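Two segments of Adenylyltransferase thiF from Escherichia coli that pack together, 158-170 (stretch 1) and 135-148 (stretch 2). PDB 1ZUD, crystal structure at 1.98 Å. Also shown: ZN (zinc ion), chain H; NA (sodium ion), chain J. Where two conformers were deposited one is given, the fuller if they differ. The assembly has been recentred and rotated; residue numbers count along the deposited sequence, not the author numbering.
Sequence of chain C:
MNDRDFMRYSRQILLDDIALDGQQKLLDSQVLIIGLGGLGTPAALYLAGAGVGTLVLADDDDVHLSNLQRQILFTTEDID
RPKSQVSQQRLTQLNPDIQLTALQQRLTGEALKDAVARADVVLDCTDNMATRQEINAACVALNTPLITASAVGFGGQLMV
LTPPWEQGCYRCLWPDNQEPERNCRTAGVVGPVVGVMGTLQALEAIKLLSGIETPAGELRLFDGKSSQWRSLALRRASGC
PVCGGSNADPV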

# COMPACT_ATOMS: atom_id res chain seq x y z
N LEU C 158 1.83 -10.08 3.78
CA LEU C 158 0.81 -9.71 4.75
C LEU C 158 -0.24 -10.87 4.90
O LEU C 158 -0.58 -11.51 3.92
CB LEU C 158 0.10 -8.45 4.23
CG LEU C 158 -1.24 -8.07 4.85
CD1 LEU C 158 -0.98 -7.58 6.25
CD2 LEU C 158 -1.91 -6.97 4.00
N MET C 159 -0.73 -11.11 6.12
CA MET C 159 -1.79 -12.11 6.35
C MET C 159 -2.63 -11.67 7.51
O MET C 159 -2.08 -11.14 8.51
CB MET C 159 -1.25 -13.48 6.79
CG MET C 159 -0.01 -13.95 6.22
SD MET C 159 0.31 -15.51 7.12
CE MET C 159 1.80 -15.07 7.86
N VAL C 160 -3.93 -11.93 7.43
CA VAL C 160 -4.87 -11.66 8.54
C VAL C 160 -5.29 -13.05 9.11
O VAL C 160 -5.89 -13.88 8.38
CB VAL C 160 -6.14 -10.94 8.07
CG1 VAL C 160 -7.03 -10.72 9.30
CG2 VAL C 160 -5.77 -9.56 7.40
N LEU C 161 -4.94 -13.33 10.36
CA LEU C 161 -5.24 -14.65 10.94
C LEU C 161 -6.23 -14.44 12.07
O LEU C 161 -5.99 -13.68 13.03
CB LEU C 161 -3.98 -15.29 11.49
CG LEU C 161 -2.77 -15.28 10.60
CD1 LEU C 161 -1.51 -15.56 11.44
CD2 LEU C 161 -2.96 -16.30 9.53
N THR C 162 -7.38 -15.07 11.93
CA THR C 162 -8.42 -14.88 12.96
C THR C 162 -8.95 -16.22 13.48
O THR C 162 -8.89 -17.21 12.78
CB THR C 162 -9.65 -14.13 12.39
OG1 THR C 162 -10.24 -14.91 11.33
CG2 THR C 162 -9.23 -12.77 11.79
N PRO C 163 -9.43 -16.24 14.74
CA PRO C 163 -10.02 -17.46 15.36
C PRO C 163 -11.26 -17.71 14.47
O PRO C 163 -11.86 -16.76 13.99
CB PRO C 163 -10.49 -16.97 16.75
CG PRO C 163 -9.66 -15.81 17.05
CD PRO C 163 -9.34 -15.12 15.69
N PRO C 164 -11.74 -18.97 14.32
CA PRO C 164 -11.25 -20.21 14.90
C PRO C 164 -10.08 -20.78 14.16
O PRO C 164 -9.88 -22.00 14.18
CB PRO C 164 -12.49 -21.12 14.86
CG PRO C 164 -13.04 -20.83 13.55
CD PRO C 164 -12.92 -19.24 13.47
N TRP C 165 -9.34 -19.92 13.44
CA TRP C 165 -8.12 -20.37 12.76
C TRP C 165 -8.33 -21.46 11.70
O TRP C 165 -7.51 -22.37 11.54
CB TRP C 165 -7.10 -20.90 13.82
CG TRP C 165 -7.02 -20.08 15.03
CD1 TRP C 165 -7.57 -20.35 16.25
CD2 TRP C 165 -6.43 -18.76 15.14
NE1 TRP C 165 -7.37 -19.27 17.11
CE2 TRP C 165 -6.67 -18.29 16.45
CE3 TRP C 165 -5.73 -17.94 14.25
CZ2 TRP C 165 -6.24 -17.03 16.90
CZ3 TRP C 165 -5.29 -16.67 14.70
CH2 TRP C 165 -5.55 -16.24 16.01
N GLU C 166 -9.40 -21.30 10.94
CA GLU C 166 -9.76 -22.23 9.88
C GLU C 166 -8.61 -22.47 8.87
O GLU C 166 -8.44 -23.58 8.32
CB GLU C 166 -10.99 -21.66 9.15
CG GLU C 166 -12.25 -21.58 10.01
CD GLU C 166 -13.42 -20.88 9.32
OE1 GLU C 166 -13.63 -21.10 8.10
OE2 GLU C 166 -14.15 -20.12 9.99
N GLN C 167 -7.81 -21.43 8.62
CA GLN C 167 -6.71 -21.56 7.68
C GLN C 167 -5.37 -21.69 8.34
O GLN C 167 -4.33 -21.44 7.68
CB GLN C 167 -6.65 -20.36 6.68
CG GLN C 167 -7.55 -20.55 5.46
CD GLN C 167 -9.04 -20.41 5.80
OE1 GLN C 167 -9.46 -19.41 6.39
NE2 GLN C 167 -9.82 -21.40 5.42
N GLY C 168 -5.37 -22.02 9.63
CA GLY C 168 -4.14 -22.18 10.36
C GLY C 168 -3.61 -20.89 10.98
O GLY C 168 -4.30 -19.89 11.11
N CYS C 169 -2.34 -20.89 11.32
CA CYS C 169 -1.77 -19.74 12.00
C CYS C 169 -0.40 -19.44 11.37
O CYS C 169 -0.04 -20.03 10.29
CB CYS C 169 -1.65 -20.09 13.53
SG CYS C 169 -0.34 -21.26 13.87
N TYR C 170 0.37 -18.57 11.99
CA TYR C 170 1.66 -18.18 11.36
C TYR C 170 2.62 -19.38 11.33
O TYR C 170 3.40 -19.57 10.37
CB TYR C 170 2.32 -17.05 12.17
CG TYR C 170 3.61 -16.48 11.57
CD1 TYR C 170 3.59 -15.43 10.65
CD2 TYR C 170 4.85 -16.94 12.01
CE1 TYR C 170 4.79 -14.83 10.18
CE2 TYR C 170 6.02 -16.37 11.57
CZ TYR C 170 5.98 -15.32 10.66
OH TYR C 170 7.18 -14.78 10.29
ZN ZN H . -0.93 -23.45 13.14
NA NA J . -7.20 -10.29 23.33
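Stretch 2 (135-148) INAACVALNTPLIT

Stretch 2 enters as a helix, 135-141, breaks at Leu142, turns through Asn143 and Thr144, and leaves as strand 146-148. That strand runs antiparallel to strand 158-161, their directions 176° apart and their axes 4.8 Å at closest approach. Two reciprocal pairs of hydrogen bonds fix the register: Leu146 N to Leu161 O and Leu161 N to Leu146 O, both 2.8 Å, then Thr148 N to Met159 O and Met159 N to Thr148 O, both 3.0 Å. Between them Val160 faces Ile147 as a non-hydrogen-bonded pair, CA to CA 4.5 Å.

Alternation sorts the side chains. Val160 and Ile147 share one face of the sheet, with Val160 CG1 4.1 Å from Ile147 CG1. The other face carries Met159, Leu161, Leu146 and Thr148; there Met159 CE reaches Thr148 CG2 at 3.6 Å, and Leu161 CD1 lies 4.3 Å from Leu146 CD2.

Past the strand, Pro163 rests on the turn, its CG 3.5 Å from Asn143 O and its CD 4.1 Å from Pro145 CG. The main bump follows: Trp165, at phi/psi 62/40 and chi1 m, fills with its indole the pocket where the helix gives way to the turn. Val140, chi1 t, covers one ring face, its CG2 3.9 Å from the six-membered ring centroid and almost on the normal. Thr144 O meets the ring edge, 3.4 Å from Trp165 CH2, and Cys139 O lies 3.6 Å from Trp165 CZ2. Trp165 NE1 is buried here without a hydrogen-bond partner; Asn143 OD1, also at the edge, is 3.7 Å from it.

Val140 CG2 also touches Cys169 CB at 3.8 Å. One turn back along the helix, Asn136 works as a two-ended clamp: OD1 accepts from Tyr170 N at 2.9 Å, while ND2 donates to Cys169 SG at 3.3 Å, a sulfur that also binds zinc at 2.4 Å from SG to ZN.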

# COMPACT_ATOMS: atom_id res chain seq x y z
N ILE C 135 4.48 -14.17 19.35
CA ILE C 135 3.25 -13.41 19.25
C ILE C 135 2.10 -14.28 18.70
O ILE C 135 0.97 -14.21 19.19
CB ILE C 135 3.45 -12.16 18.33
CG1 ILE C 135 4.39 -11.15 19.03
CG2 ILE C 135 2.11 -11.47 18.03
CD1 ILE C 135 5.00 -10.07 17.98
N ASN C 136 2.40 -15.05 17.66
CA ASN C 136 1.44 -15.92 17.05
C ASN C 136 0.94 -16.95 18.08
O ASN C 136 -0.27 -17.22 18.17
CB ASN C 136 2.06 -16.66 15.87
CG ASN C 136 1.14 -17.76 15.30
OD1 ASN C 136 0.15 -17.46 14.67
ND2 ASN C 136 1.48 -19.03 15.56
N ALA C 137 1.86 -17.51 18.85
CA ALA C 137 1.49 -18.53 19.87
C ALA C 137 0.56 -17.90 20.91
O ALA C 137 -0.41 -18.51 21.34
CB ALA C 137 2.76 -19.08 20.56
N ALA C 138 0.86 -16.67 21.32
CA ALA C 138 0.01 -15.99 22.30
C ALA C 138 -1.36 -15.66 21.72
O ALA C 138 -2.37 -15.83 22.40
CB ALA C 138 0.68 -14.66 22.81
N CYS C 139 -1.40 -15.17 20.47
CA CYS C 139 -2.68 -14.84 19.87
C CYS C 139 -3.58 -16.08 19.74
O CYS C 139 -4.78 -16.00 20.01
CB CYS C 139 -2.46 -14.19 18.47
SG CYS C 139 -1.79 -12.46 18.72
N VAL C 140 -3.00 -17.19 19.28
CA VAL C 140 -3.86 -18.38 19.14
C VAL C 140 -4.38 -18.86 20.52
O VAL C 140 -5.57 -19.14 20.68
CB VAL C 140 -3.10 -19.52 18.45
CG1 VAL C 140 -3.93 -20.83 18.47
CG2 VAL C 140 -2.77 -19.11 16.98
N ALA C 141 -3.50 -18.88 21.52
CA ALA C 141 -3.88 -19.35 22.87
C ALA C 141 -4.92 -18.44 23.50
O ALA C 141 -5.74 -18.88 24.32
CB ALA C 141 -2.62 -19.47 23.81
N LEU C 142 -4.89 -17.16 23.15
CA LEU C 142 -5.82 -16.22 23.74
C LEU C 142 -6.91 -15.86 22.76
O LEU C 142 -7.66 -14.91 22.98
CB LEU C 142 -5.07 -14.96 24.21
CG LEU C 142 -4.55 -14.75 25.67
CD1 LEU C 142 -4.80 -15.96 26.58
CD2 LEU C 142 -3.09 -14.37 25.65
N ASN C 143 -6.99 -16.61 21.66
CA ASN C 143 -8.08 -16.36 20.71
C ASN C 143 -8.22 -14.89 20.24
O ASN C 143 -9.33 -14.36 20.17
CB ASN C 143 -9.36 -16.77 21.41
CG ASN C 143 -10.17 -17.70 20.59
OD1 ASN C 143 -9.62 -18.58 19.92
ND2 ASN C 143 -11.49 -17.51 20.61
N THR C 144 -7.10 -14.25 19.93
CA THR C 144 -7.12 -12.83 19.53
C THR C 144 -6.61 -12.75 18.09
O THR C 144 -5.58 -13.33 17.77
CB THR C 144 -6.18 -12.01 20.48
OG1 THR C 144 -6.68 -12.13 21.83
CG2 THR C 144 -6.07 -10.52 20.07
N PRO C 145 -7.37 -12.08 17.19
CA PRO C 145 -6.99 -11.92 15.79
C PRO C 145 -5.60 -11.32 15.68
O PRO C 145 -5.22 -10.44 16.47
CB PRO C 145 -8.06 -10.96 15.23
CG PRO C 145 -9.19 -11.05 16.17
CD PRO C 145 -8.65 -11.40 17.52
N LEU C 146 -4.85 -11.77 14.69
CA LEU C 146 -3.49 -11.29 14.48
C LEU C 146 -3.30 -10.82 13.01
O LEU C 146 -3.60 -11.55 12.05
CB LEU C 146 -2.46 -12.41 14.86
CG LEU C 146 -0.98 -12.18 14.50
CD1 LEU C 146 -0.44 -10.96 15.25
CD2 LEU C 146 -0.13 -13.39 14.85
N ILE C 147 -2.84 -9.59 12.84
CA ILE C 147 -2.59 -9.07 11.49
C ILE C 147 -1.10 -8.91 11.41
O ILE C 147 -0.51 -8.09 12.11
CB ILE C 147 -3.34 -7.72 11.26
CG1 ILE C 147 -4.85 -7.96 11.40
CG2 ILE C 147 -3.03 -7.16 9.86
CD1 ILE C 147 -5.74 -6.68 11.50
N THR C 148 -0.47 -9.67 10.53
CA THR C 148 0.97 -9.63 10.47
C THR C 148 1.50 -9.24 9.13
O THR C 148 0.94 -9.62 8.11
CB THR C 148 1.59 -11.05 10.89
OG1 THR C 148 3.02 -11.01 10.79
CG2 THR C 148 1.07 -12.18 9.95
O HOH W 1 -7.82 -12.36 24.65
O HOH W 2 -9.58 -10.29 22.94